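Local coordinates for restriction endonuclease EcoP15I, modification subunit (Escherichia coli, PDB 4ZCF) that binds the DNA site 5'-CAGCAG-3' as a homodimer and methylates one adenine in it at N6, using S-adenosyl-L-methionine as methyl donor, at the interface of chains A and B. Numbering follows the deposited sequence. Chains: chain A/B, Restriction endonuclease EcoP15I, modification subunit.

Contact 1: the interface of chains A and B. Residues chain A 54-55; chain B 59-64, 160.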
ATOM      1  N   GLU A  54      -0.899  25.774  -1.150  1.00 44.90           N
ATOM      2  CA  GLU A  54      -1.668  24.840  -0.330  1.00 42.92           C
ATOM      3  C   GLU A  54      -1.959  23.528  -1.080  1.00 47.20           C
ATOM      4  O   GLU A  54      -2.500  23.557  -2.193  1.00 48.26           O
ATOM      5  CB  GLU A  54      -2.989  25.510   0.014  1.00 43.75           C
ATOM      6  CG  GLU A  54      -3.398  25.426   1.460  1.00 51.15           C
ATOM      7  CD  GLU A  54      -4.580  26.328   1.722  1.00 65.26           C
ATOM      8  OE1 GLU A  54      -5.577  26.244   0.964  1.00 49.69           O
ATOM      9  OE2 GLU A  54      -4.481  27.163   2.650  1.00 61.19           O
ATOM     10  N   SER A  55      -1.600  22.376  -0.474  1.00 40.96           N
ATOM     11  CA  SER A  55      -1.822  21.049  -1.047  1.00 38.50           C
ATOM     12  C   SER A  55      -2.001  19.997   0.045  1.00 40.10           C
ATOM     13  O   SER A  55      -1.662  20.257   1.201  1.00 38.21           O
ATOM     14  CB  SER A  55      -0.696  20.663  -2.003  1.00 40.02           C
ATOM     15  OG  SER A  55       0.522  20.383  -1.335  1.00 45.26           O
TER
ATOM     16  N   ASN B  59      -1.285  19.638   5.881  1.00 39.33           N
ATOM     17  CA  ASN B  59      -1.804  20.701   5.079  1.00 38.77           C
ATOM     18  C   ASN B  59      -2.803  20.020   4.144  1.00 41.48           C
ATOM     19  O   ASN B  59      -2.658  18.824   3.829  1.00 40.50           O
ATOM     20  CB  ASN B  59      -0.670  21.377   4.300  1.00 42.84           C
ATOM     21  CG  ASN B  59      -1.059  22.661   3.604  1.00 63.21           C
ATOM     22  OD1 ASN B  59      -2.054  23.333   3.932  1.00 52.23           O
ATOM     23  ND2 ASN B  59      -0.268  23.024   2.615  1.00 58.03           N
ATOM     24  N   TRP B  60      -3.850  20.768   3.762  1.00 36.38           N
ATOM     25  CA  TRP B  60      -4.859  20.312   2.838  1.00 35.45           C
ATOM     26  C   TRP B  60      -5.322  21.480   2.014  1.00 39.42           C
ATOM     27  O   TRP B  60      -5.111  22.626   2.417  1.00 39.32           O
ATOM     28  CB  TRP B  60      -6.022  19.575   3.556  1.00 33.89           C
ATOM     29  CG  TRP B  60      -6.993  20.428   4.296  1.00 34.69           C
ATOM     30  CD1 TRP B  60      -8.124  21.010   3.802  1.00 37.38           C
ATOM     31  CD2 TRP B  60      -6.930  20.783   5.683  1.00 34.93           C
ATOM     32  NE1 TRP B  60      -8.772  21.709   4.800  1.00 36.17           N
ATOM     33  CE2 TRP B  60      -8.055  21.596   5.961  1.00 37.78           C
ATOM     34  CE3 TRP B  60      -6.001  20.528   6.718  1.00 36.39           C
ATOM     35  CZ2 TRP B  60      -8.313  22.100   7.235  1.00 37.62           C
ATOM     36  CZ3 TRP B  60      -6.262  21.029   7.984  1.00 38.01           C
ATOM     37  CH2 TRP B  60      -7.407  21.804   8.235  1.00 38.60           C
ATOM     38  N   LEU B  61      -5.935  21.194   0.853  1.00 35.91           N
ATOM     39  CA  LEU B  61      -6.500  22.195  -0.040  1.00 36.02           C
ATOM     40  C   LEU B  61      -7.857  22.692   0.519  1.00 41.75           C
ATOM     41  O   LEU B  61      -8.824  21.927   0.625  1.00 40.87           O
ATOM     42  CB  LEU B  61      -6.632  21.602  -1.435  1.00 35.95           C
ATOM     43  CG  LEU B  61      -6.944  22.559  -2.575  1.00 40.44           C
ATOM     44  CD1 LEU B  61      -5.912  23.655  -2.687  1.00 39.99           C
ATOM     45  CD2 LEU B  61      -7.120  21.784  -3.876  1.00 41.15           C
ATOM     46  N   GLY B  62      -7.869  23.956   0.951  1.00 38.46           N
ATOM     47  CA  GLY B  62      -9.018  24.589   1.586  1.00 36.77           C
ATOM     48  C   GLY B  62      -8.751  24.883   3.053  1.00 38.24           C
ATOM     49  O   GLY B  62      -9.660  25.285   3.782  1.00 37.16           O
ATOM     50  N   LYS B  63      -7.500  24.719   3.499  1.00 34.73           N
ATOM     51  CA  LYS B  63      -7.161  25.014   4.891  1.00 35.99           C
ATOM     52  C   LYS B  63      -7.442  26.488   5.306  1.00 44.06           C
ATOM     53  O   LYS B  63      -8.093  26.705   6.343  1.00 44.94           O
ATOM     54  CB  LYS B  63      -5.749  24.539   5.264  1.00 36.45           C
ATOM     55  CG  LYS B  63      -5.479  24.622   6.754  1.00 33.16           C
ATOM     56  CD  LYS B  63      -4.094  24.118   7.153  1.00 31.70           C
ATOM     57  CE  LYS B  63      -3.913  24.197   8.656  1.00 45.85           C
ATOM     58  NZ  LYS B  63      -2.981  23.149   9.180  1.00 58.47           N
ATOM     59  N   SER B  64      -6.993  27.477   4.487  1.00 40.43           N
ATOM     60  CA  SER B  64      -7.201  28.915   4.751  1.00 40.57           C
ATOM     61  C   SER B  64      -8.668  29.323   4.576  1.00 45.08           C
ATOM     62  O   SER B  64      -9.150  30.226   5.271  1.00 43.47           O
ATOM     63  CB  SER B  64      -6.263  29.791   3.916  1.00 43.32           C
ATOM     64  OG  SER B  64      -6.246  29.455   2.536  1.00 48.72           O
ATOM     65  N   ILE B 160      -8.838  27.238  -5.327  1.00 53.23           N
ATOM     66  CA  ILE B 160      -9.659  26.879  -4.168  1.00 53.75           C
ATOM     67  C   ILE B 160     -11.161  26.912  -4.441  1.00 58.50           C
ATOM     68  O   ILE B 160     -11.871  26.001  -4.001  1.00 58.84           O
ATOM     69  CB  ILE B 160      -9.192  27.584  -2.858  1.00 57.07           C
ATOM     70  CG1 ILE B 160      -7.889  26.935  -2.348  1.00 57.56           C
ATOM     71  CG2 ILE B 160     -10.258  27.572  -1.746  1.00 57.61           C
ATOM     72  CD1 ILE B 160      -6.895  27.902  -1.744  1.00 66.34           C
TER
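A:Glu54 reaches over the loop B:Trp60 to B:Gly62 to the first turn of helix 63-71, and its carboxylate is taken up by the start of that helix in the other subunit of the Mod homodimer. The tight part is built on the carboxylate: OE2 accepts from both the hydroxyl and the amide of B:Ser64, and OE1 from B:Gly62 N. The hydroxyl B:Ser64 OG lies 2.9 Å from A:Glu54 OE2, on its syn side and 16° from the carboxylate plane. The amide B:Ser64 N, 3.1 Å from A:Glu54 OE2, approaches well above that plane. The other oxygen, A:Glu54 OE1, takes the amide B:Gly62 N at 3.2 Å, again out of the plane. Two directions of approach at OE2 and a further donor at OE1 should restrict rotation of the carboxylate. The chain is extended beyond CG (chi2 170°), which helps carry the acid past B:Asn59. A glutamine in its place, having no second carboxylate oxygen, would probably leave a backbone amide, B:Gly62 N or B:Ser64 N, facing an NH2 instead of an acceptor.

At the periphery, B:Ile160 CD1 lies beside A:Glu54 OE1 with little surface buried, its side chain crossing the glutamate at about a right angle. The looser side lies around A:Ser55, which has 31 Å² hidden against 102 Å² for A:Glu54. The amide plane of B:Asn59 stands 80° from the A:Glu54 carboxylate, and B:Asn59 ND2 is 3.4 Å from A:Ser55 O, long for a hydrogen bond.

In the fold, B:Asn59 ends strand 56-59, the loop follows, and B:Lys63 and B:Ser64 open helix 63-71. The carboxylate thus sits at that helix's N-terminus, where the helix dipole would be expected to favour a negative charge; B:Ile160 comes from helix 154-165.

Contact 2: the interface of chains A and B. Residues chain A 225, 241, 243, 391; chain B 225, 241, 243, 391.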
ATOM      1  N   VAL A 225      -6.764  -4.375  15.313  1.00 30.77           N
ATOM      2  CA  VAL A 225      -6.817  -3.888  16.689  1.00 28.37           C
ATOM      3  C   VAL A 225      -6.434  -5.011  17.588  1.00 31.76           C
ATOM      4  O   VAL A 225      -7.088  -6.044  17.599  1.00 32.17           O
ATOM      5  CB  VAL A 225      -8.182  -3.237  17.016  1.00 29.83           C
ATOM      6  CG1 VAL A 225      -8.350  -2.994  18.509  1.00 28.66           C
ATOM      7  CG2 VAL A 225      -8.357  -1.935  16.222  1.00 28.74           C
ATOM      8  N   HIS A 241      -5.572  -1.487  24.166  1.00 33.33           N
ATOM      9  CA  HIS A 241      -5.281  -1.893  22.814  1.00 32.13           C
ATOM     10  C   HIS A 241      -4.202  -1.062  22.112  1.00 37.35           C
ATOM     11  O   HIS A 241      -3.865   0.055  22.515  1.00 37.20           O
ATOM     12  CB  HIS A 241      -6.577  -1.947  21.975  1.00 32.26           C
ATOM     13  CG  HIS A 241      -7.014  -0.623  21.411  1.00 35.55           C
ATOM     14  ND1 HIS A 241      -7.785   0.250  22.147  1.00 37.08           N
ATOM     15  CD2 HIS A 241      -6.784  -0.076  20.190  1.00 37.09           C
ATOM     16  CE1 HIS A 241      -8.004   1.296  21.362  1.00 36.18           C
ATOM     17  NE2 HIS A 241      -7.418   1.150  20.177  1.00 36.53           N
ATOM     18  N   TYR A 243      -2.339  -1.201  17.695  1.00 31.70           N
ATOM     19  CA  TYR A 243      -2.675  -1.509  16.308  1.00 32.11           C
ATOM     20  C   TYR A 243      -1.594  -2.231  15.539  1.00 34.97           C
ATOM     21  O   TYR A 243      -0.453  -2.279  15.954  1.00 35.25           O
ATOM     22  CB  TYR A 243      -3.052  -0.202  15.552  1.00 33.26           C
ATOM     23  CG  TYR A 243      -3.965   0.749  16.309  1.00 33.16           C
ATOM     24  CD1 TYR A 243      -5.349   0.655  16.195  1.00 33.85           C
ATOM     25  CD2 TYR A 243      -3.443   1.757  17.115  1.00 33.95           C
ATOM     26  CE1 TYR A 243      -6.194   1.508  16.909  1.00 34.58           C
ATOM     27  CE2 TYR A 243      -4.280   2.622  17.831  1.00 35.08           C
ATOM     28  CZ  TYR A 243      -5.657   2.506  17.706  1.00 42.09           C
ATOM     29  OH  TYR A 243      -6.496   3.347  18.396  1.00 44.37           O
ATOM     30  N   VAL A 391     -10.347  -7.260  14.964  1.00 30.39           N
ATOM     31  CA  VAL A 391     -10.125  -7.089  16.410  1.00 29.21           C
ATOM     32  C   VAL A 391      -9.606  -8.383  17.028  1.00 36.51           C
ATOM     33  O   VAL A 391     -10.365  -9.345  17.146  1.00 37.86           O
ATOM     34  CB  VAL A 391     -11.389  -6.552  17.146  1.00 30.08           C
ATOM     35  CG1 VAL A 391     -11.111  -6.335  18.643  1.00 28.85           C
ATOM     36  CG2 VAL A 391     -11.890  -5.280  16.496  1.00 28.99           C
TER
ATOM     37  N   VAL B 225     -12.430   1.800  20.188  1.00 34.12           N
ATOM     38  CA  VAL B 225     -12.815   0.933  19.070  1.00 32.69           C
ATOM     39  C   VAL B 225     -14.130   0.286  19.402  1.00 32.19           C
ATOM     40  O   VAL B 225     -14.326  -0.272  20.473  1.00 31.34           O
ATOM     41  CB  VAL B 225     -11.766   0.010  18.356  1.00 36.25           C
ATOM     42  CG1 VAL B 225     -10.323   0.350  18.721  1.00 35.87           C
ATOM     43  CG2 VAL B 225     -12.066  -1.483  18.491  1.00 35.01           C
ATOM     44  N   HIS B 241     -14.933  -3.386  13.060  1.00 30.04           N
ATOM     45  CA  HIS B 241     -14.889  -2.336  14.049  1.00 29.87           C
ATOM     46  C   HIS B 241     -14.977  -0.975  13.414  1.00 34.78           C
ATOM     47  O   HIS B 241     -14.908  -0.844  12.192  1.00 35.61           O
ATOM     48  CB  HIS B 241     -13.625  -2.468  14.922  1.00 31.00           C
ATOM     49  CG  HIS B 241     -12.346  -2.030  14.264  1.00 35.47           C
ATOM     50  ND1 HIS B 241     -11.669  -2.848  13.371  1.00 37.80           N
ATOM     51  CD2 HIS B 241     -11.636  -0.885  14.422  1.00 37.42           C
ATOM     52  CE1 HIS B 241     -10.595  -2.171  13.004  1.00 36.79           C
ATOM     53  NE2 HIS B 241     -10.536  -0.983  13.605  1.00 36.94           N
ATOM     54  N   TYR B 243     -14.353   3.565  14.955  1.00 26.70           N
ATOM     55  CA  TYR B 243     -13.640   4.352  15.957  1.00 26.70           C
ATOM     56  C   TYR B 243     -14.444   5.481  16.579  1.00 34.43           C
ATOM     57  O   TYR B 243     -15.386   5.978  15.988  1.00 35.89           O
ATOM     58  CB  TYR B 243     -12.346   4.932  15.367  1.00 26.57           C
ATOM     59  CG  TYR B 243     -11.430   3.915  14.730  1.00 28.48           C
ATOM     60  CD1 TYR B 243     -10.511   3.200  15.493  1.00 30.49           C
ATOM     61  CD2 TYR B 243     -11.440   3.704  13.357  1.00 28.98           C
ATOM     62  CE1 TYR B 243      -9.650   2.270  14.907  1.00 29.06           C
ATOM     63  CE2 TYR B 243     -10.619   2.747  12.768  1.00 29.53           C
ATOM     64  CZ  TYR B 243      -9.719   2.038  13.546  1.00 36.76           C
ATOM     65  OH  TYR B 243      -8.860   1.138  12.952  1.00 42.63           O
ATOM     66  N   VAL B 391     -11.883  -0.916  23.986  1.00 31.77           N
ATOM     67  CA  VAL B 391     -12.507  -1.805  23.022  1.00 29.53           C
ATOM     68  C   VAL B 391     -13.903  -2.169  23.523  1.00 36.09           C
ATOM     69  O   VAL B 391     -14.031  -2.898  24.520  1.00 35.83           O
ATOM     70  CB  VAL B 391     -11.650  -3.043  22.666  1.00 29.79           C
ATOM     71  CG1 VAL B 391     -12.267  -3.808  21.489  1.00 28.38           C
ATOM     72  CG2 VAL B 391     -10.210  -2.649  22.371  1.00 28.48           C
TER
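B:Val225 and A:His241 meet across the Mod dimer; in this patch the two N(4)/N(6)-methyltransferase family subunits meet through strands 220-227, 241-248 and 391-393 of each.

Contacts of methyl with imidazole come in two near-equivalent copies. B:Val225 CG1 lies over the face of the A:His241 ring, 3.7 Å from the ring centroid, a CH-pi arrangement. Its counterpart A:Val225 CG2 sits over the B:His241 ring, shifted toward the rim on the NE2 side. Different methyls are used in the two copies as modelled; A:Val225 has CG1 anti to the backbone N (chi1 168°), but the rotamer of B:Val225 is doubtful at 2.6 Å resolution, and the difference should not be pressed.

Aliphatic contacts lie beside these rings. A:Val225 and B:Val225 point at each other, tip to tip, as do A:Val391 and B:Val391, with A:Val391 CG1 4.0 Å from B:Val391 CG1. The other methyl of each Val391 packs against the opposite histidine's beta carbon, A:Val391 CG2 lying 3.7 Å from B:His241 CB.

The phenol rings of A:Tyr243 and B:Tyr243 pass alongside one another, pointing opposite ways, with A:Tyr243 CE1 4.1 Å from B:Tyr243 CE1.

A polar bond inside chain B probably helps orient its imidazole: B:His241 NE2 donates to the phenol oxygen B:Tyr243 OH at 2.8 Å, with that oxygen close to the ring plane. The equivalent bond from A:His241 is weak.

Contacts 1 and 2 join the same two subunits, with their C-alpha centres about 31 Å apart, and no residue or secondary-structure element given is common to both. They differ in symmetry: contact 2 uses the same four positions from each chain, whereas contact 1 sets a loop segment of chain A against the end of strand 56-59, the following loop and helices 63-71 and 154-165 of chain B. The complete interface is not an exact two-fold. Such unevenness fits a dimer in which one subunit receives the flipped adenine and the other makes most of the sequence-specific DNA contacts, although these two patches alone do not show which is which.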